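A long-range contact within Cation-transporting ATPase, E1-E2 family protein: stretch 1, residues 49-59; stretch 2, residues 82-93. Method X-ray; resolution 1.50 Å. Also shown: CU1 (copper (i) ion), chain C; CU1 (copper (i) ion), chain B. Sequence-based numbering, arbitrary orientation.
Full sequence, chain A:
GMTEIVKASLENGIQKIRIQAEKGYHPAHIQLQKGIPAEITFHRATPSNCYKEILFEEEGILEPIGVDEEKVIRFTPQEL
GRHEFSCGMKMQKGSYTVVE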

# COMPACT_ATOMS: atom_id res chain seq x y z
N ASN A 49 3.64 -17.72 0.62
CA ASN A 49 4.81 -16.88 0.36
C ASN A 49 4.66 -15.97 -0.86
O ASN A 49 5.56 -15.18 -1.16
N CYS A 50 3.53 -16.06 -1.55
CA CYS A 50 3.25 -15.11 -2.62
C CYS A 50 3.22 -13.70 -2.05
O CYS A 50 3.46 -12.72 -2.76
N TYR A 51 2.96 -13.60 -0.74
CA TYR A 51 2.82 -12.32 -0.06
C TYR A 51 3.98 -12.01 0.89
O TYR A 51 3.84 -11.18 1.79
N LYS A 52 5.13 -12.66 0.70
CA LYS A 52 6.24 -12.49 1.63
C LYS A 52 6.98 -11.16 1.47
O LYS A 52 7.82 -10.81 2.30
N GLU A 53 6.66 -10.43 0.41
CA GLU A 53 7.29 -9.13 0.17
C GLU A 53 6.27 -8.10 -0.30
O GLU A 53 5.25 -8.44 -0.89
N ILE A 54 6.58 -6.83 -0.03
CA ILE A 54 5.76 -5.71 -0.45
C ILE A 54 6.59 -4.83 -1.37
O ILE A 54 7.69 -4.41 -1.01
N LEU A 55 6.07 -4.54 -2.56
CA LEU A 55 6.82 -3.80 -3.56
C LEU A 55 6.14 -2.49 -3.95
O LEU A 55 5.00 -2.49 -4.43
N PHE A 56 6.84 -1.38 -3.73
CA PHE A 56 6.46 -0.08 -4.27
C PHE A 56 7.60 0.37 -5.19
O PHE A 56 8.47 1.14 -4.78
N GLU A 57 7.58 -0.11 -6.42
CA GLU A 57 8.71 0.04 -7.34
C GLU A 57 9.11 1.49 -7.56
O GLU A 57 10.30 1.82 -7.62
N GLU A 58 8.12 2.37 -7.68
CA GLU A 58 8.39 3.77 -8.01
C GLU A 58 8.95 4.55 -6.83
O GLU A 58 9.44 5.67 -7.00
N GLU A 59 8.89 3.96 -5.64
CA GLU A 59 9.47 4.56 -4.45
C GLU A 59 10.76 3.85 -4.06
O GLU A 59 11.40 4.21 -3.07
N ARG A 82 -1.94 7.73 -10.74
CA ARG A 82 -2.06 6.35 -10.29
C ARG A 82 -0.72 5.63 -10.36
O ARG A 82 -0.03 5.68 -11.38
N HIS A 83 -0.36 4.95 -9.28
CA HIS A 83 0.89 4.21 -9.19
C HIS A 83 0.60 2.80 -8.68
O HIS A 83 -0.33 2.60 -7.89
N GLU A 84 1.40 1.83 -9.11
CA GLU A 84 1.17 0.45 -8.72
C GLU A 84 1.99 0.04 -7.50
O GLU A 84 3.14 0.46 -7.34
N PHE A 85 1.37 -0.75 -6.63
CA PHE A 85 2.09 -1.51 -5.62
C PHE A 85 1.69 -2.97 -5.80
O PHE A 85 0.65 -3.26 -6.40
N SER A 86 2.51 -3.89 -5.32
CA SER A 86 2.22 -5.30 -5.50
C SER A 86 2.99 -6.12 -4.49
O SER A 86 3.76 -5.57 -3.70
N CYS A 87 2.79 -7.43 -4.50
CA CYS A 87 3.67 -8.32 -3.78
C CYS A 87 5.01 -8.37 -4.50
O CYS A 87 5.16 -7.80 -5.58
N GLY A 88 5.99 -9.04 -3.89
CA GLY A 88 7.31 -9.14 -4.48
C GLY A 88 7.34 -9.95 -5.77
O GLY A 88 8.31 -9.89 -6.51
N MET A 89 6.27 -10.70 -6.04
CA MET A 89 6.22 -11.52 -7.24
C MET A 89 5.48 -10.80 -8.36
O MET A 89 5.43 -11.28 -9.50
N LYS A 90 4.89 -9.66 -8.02
CA LYS A 90 4.07 -8.89 -8.95
C LYS A 90 2.84 -9.68 -9.43
O LYS A 90 2.28 -9.38 -10.49
N MET A 91 2.42 -10.66 -8.64
CA MET A 91 1.24 -11.46 -8.95
C MET A 91 -0.03 -10.85 -8.36
O MET A 91 -1.09 -10.86 -8.99
N GLN A 92 0.08 -10.33 -7.14
CA GLN A 92 -1.03 -9.66 -6.49
C GLN A 92 -0.80 -8.15 -6.51
O GLN A 92 0.20 -7.66 -5.99
N LYS A 93 -1.73 -7.41 -7.12
CA LYS A 93 -1.52 -5.99 -7.36
C LYS A 93 -2.52 -5.07 -6.67
O LYS A 93 -3.61 -5.49 -6.26

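Three residues of the first stretch cover the most surface in this contact, each by a different rule: Cys-50 through metal, Leu-55 through strand pairing, Glu-58 through carboxylate hydrogen bonds.

Cys-50 has the largest covered area. Its CA-to-CB bond runs sideways, and the t rotamer (chi1 -169°) places SG where it serves two copper(I) ions. SG lies 2.2 Å from CU of the chain C ion, which Met-89 SD joins at 2.3 Å and Met-91 SD at 2.2 Å, with one further ligand from elsewhere in the structure. Both methionines share one pattern, chi1 m, chi2 t, chi3 p. The chain B ion sits 2.2 Å from both SG and O of Cys-50 and 2.1 Å from Cys-87 SG, so the metals tie the two stretches directly. Cys-87, in p, points away overall, yet its CB touches Cys-50 O at 3.2 Å. Its sulfur also accepts a hydrogen bond from Gln-92 N (N to SG 3.4 Å), and the following loop curls round that sulfur, Met-89 N and Met-91 N making weak bonds to it as well (each N to SG 3.4 Å). Beside this site, Tyr-51 starts away from the other stretch, but its m rotamer brings OH to 3.3 Å from Gln-92 CD.

Leu-55 rests on the strand pairing. Its N donates to Ser-86 O at 2.8 Å, and Ser-86 N returns a bond to Leu-55 O at 3.0 Å. The two side chains therefore share a face of the sheet, Leu-55 CD2 lying 3.8 Å from Ser-86 OG; with chi1 t and chi2 p, CD2 also reaches Lys-90 CG at 3.9 Å. Next along, Phe-56 (m) lays a ring face against Phe-85, whose CB is 3.5 Å from Phe-56 CZ. The two phenyl planes are near parallel, 12° apart, but slid so far that they barely overlap.

Glu-58 points toward the second stretch in an m, t conformation that extends its carboxylate. OE1 accepts from His-83 ND1 at 2.7 Å, while OE2 takes a weak bond from Glu-84 N at 3.3 Å. Water 5 links Glu-58 N to Glu-84 O nearby.

At the turn, Gly-88 has no side chain, and an ideal CB there would lie 2.3 Å from Glu-53 OE1, a clash. Glu-53 (m, t) instead shares water 2 with the glycine, the water donating to Glu-53 OE1 (2.7 Å) and Gly-88 O (3.0 Å). Water 1 takes part in three hydrogen bonds, donating to Cys-50 O (itself a copper ligand) and accepting from Glu-53 N and Gly-88 N, all at 2.9 Å from its O.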

# COMPACT_ATOMS: atom_id res chain seq x y z
CB ASN A 49 6.09 -17.71 0.26
CG ASN A 49 6.82 -17.82 1.58
OD1 ASN A 49 6.45 -17.16 2.56
ND2 ASN A 49 7.85 -18.65 1.62
CB CYS A 50 1.92 -15.44 -3.30
SG CYS A 50 1.61 -14.55 -4.85
CB TYR A 51 1.51 -12.29 0.74
CG TYR A 51 0.27 -12.51 -0.10
CD1 TYR A 51 -0.47 -11.43 -0.57
CD2 TYR A 51 -0.16 -13.79 -0.41
CE1 TYR A 51 -1.61 -11.63 -1.33
CE2 TYR A 51 -1.30 -14.00 -1.17
CZ TYR A 51 -2.02 -12.91 -1.63
OH TYR A 51 -3.15 -13.12 -2.39
CB LYS A 52 7.23 -13.66 1.53
CG LYS A 52 8.14 -13.62 0.31
CD LYS A 52 9.15 -14.76 0.35
CE LYS A 52 10.21 -14.60 -0.73
NZ LYS A 52 11.21 -15.70 -0.68
CB GLU A 53 8.44 -9.27 -0.84
CG GLU A 53 9.67 -9.96 -0.27
CD GLU A 53 10.54 -10.58 -1.34
OE1 GLU A 53 10.24 -10.41 -2.54
OE2 GLU A 53 11.54 -11.24 -0.98
CB ILE A 54 5.30 -4.86 0.75
CG1 ILE A 54 4.59 -5.74 1.78
CG2 ILE A 54 4.41 -3.71 0.30
CD1 ILE A 54 4.47 -5.10 3.15
CB LEU A 55 7.05 -4.66 -4.81
CG LEU A 55 7.73 -4.00 -6.01
CD1 LEU A 55 9.15 -3.56 -5.67
CD2 LEU A 55 7.74 -4.93 -7.21
CB PHE A 56 6.25 0.94 -3.14
CG PHE A 56 4.93 0.81 -2.43
CD1 PHE A 56 3.97 1.80 -2.56
CD2 PHE A 56 4.65 -0.28 -1.62
CE1 PHE A 56 2.75 1.70 -1.90
CE2 PHE A 56 3.44 -0.39 -0.96
CZ PHE A 56 2.48 0.60 -1.10
CB GLU A 57 8.39 -0.62 -8.69
CG GLU A 57 9.58 -0.75 -9.63
CD GLU A 57 10.31 -2.07 -9.46
OE1 GLU A 57 9.72 -3.12 -9.78
OE2 GLU A 57 11.47 -2.05 -9.00
CB GLU A 58 7.12 4.43 -8.54
CG GLU A 58 6.43 3.59 -9.59
CD GLU A 58 5.11 4.18 -10.03
OE1 GLU A 58 5.05 5.41 -10.22
OE2 GLU A 58 4.14 3.41 -10.18
CB GLU A 59 8.47 4.54 -3.30
CG GLU A 59 7.24 5.40 -3.54
CD GLU A 59 7.57 6.88 -3.63
OE1 GLU A 59 8.57 7.31 -3.02
OE2 GLU A 59 6.83 7.62 -4.32
CB ARG A 82 -3.08 5.61 -11.17
CG ARG A 82 -3.31 4.15 -10.81
CD ARG A 82 -3.82 3.39 -12.02
NE ARG A 82 -4.32 2.06 -11.67
CZ ARG A 82 -3.56 0.97 -11.58
NH1 ARG A 82 -2.25 1.05 -11.80
NH2 ARG A 82 -4.11 -0.19 -11.27
CB HIS A 83 1.86 4.91 -8.25
CG HIS A 83 2.04 6.36 -8.54
ND1 HIS A 83 2.80 6.82 -9.59
CD2 HIS A 83 1.56 7.46 -7.92
CE1 HIS A 83 2.78 8.14 -9.61
NE2 HIS A 83 2.03 8.56 -8.60
CB GLU A 84 1.47 -0.50 -9.88
CG GLU A 84 1.44 -1.98 -9.53
CD GLU A 84 1.76 -2.87 -10.72
OE1 GLU A 84 2.69 -3.70 -10.62
OE2 GLU A 84 1.06 -2.76 -11.75
CB PHE A 85 1.83 -1.00 -4.20
CG PHE A 85 0.47 -1.36 -3.64
CD1 PHE A 85 0.23 -2.61 -3.10
CD2 PHE A 85 -0.54 -0.41 -3.60
CE1 PHE A 85 -1.01 -2.93 -2.57
CE2 PHE A 85 -1.78 -0.73 -3.07
CZ PHE A 85 -2.02 -1.99 -2.56
CB SER A 86 2.59 -5.75 -6.92
OG SER A 86 4.00 -5.77 -7.10
CB CYS A 87 3.08 -9.73 -3.69
SG CYS A 87 2.97 -10.57 -5.28
CB MET A 89 5.53 -12.86 -6.95
CG MET A 89 6.14 -13.66 -5.82
SD MET A 89 5.39 -15.29 -5.67
CE MET A 89 6.31 -16.22 -6.90
CB LYS A 90 4.91 -8.36 -10.12
CG LYS A 90 5.99 -7.37 -9.68
CD LYS A 90 7.06 -7.15 -10.73
CE LYS A 90 6.54 -6.36 -11.92
NZ LYS A 90 7.65 -5.97 -12.84
CB MET A 91 1.40 -12.90 -8.44
CG MET A 91 2.51 -13.68 -9.13
SD MET A 91 2.74 -15.32 -8.43
CE MET A 91 1.26 -16.16 -8.98
CB GLN A 92 -1.19 -10.16 -5.05
CG GLN A 92 -1.48 -11.65 -4.94
CD GLN A 92 -2.84 -12.02 -5.49
OE1 GLN A 92 -3.75 -11.18 -5.54
NE2 GLN A 92 -3.00 -13.26 -5.92
CB LYS A 93 -1.53 -5.70 -8.86
CG LYS A 93 -0.47 -6.43 -9.65
CD LYS A 93 -0.73 -6.28 -11.13
CE LYS A 93 0.34 -6.95 -11.96
NZ LYS A 93 -0.03 -7.00 -13.39
CU CU1 C . 3.16 -15.35 -6.23
CU CU1 B . 2.47 -12.58 -4.71
O HOH W 1 6.05 -11.43 -2.26
O HOH W 2 10.78 -9.29 -4.91
O HOH W 3 5.25 -1.34 -7.61
O HOH W 4 10.03 -4.89 -11.76
O HOH W 5 5.29 2.23 -6.56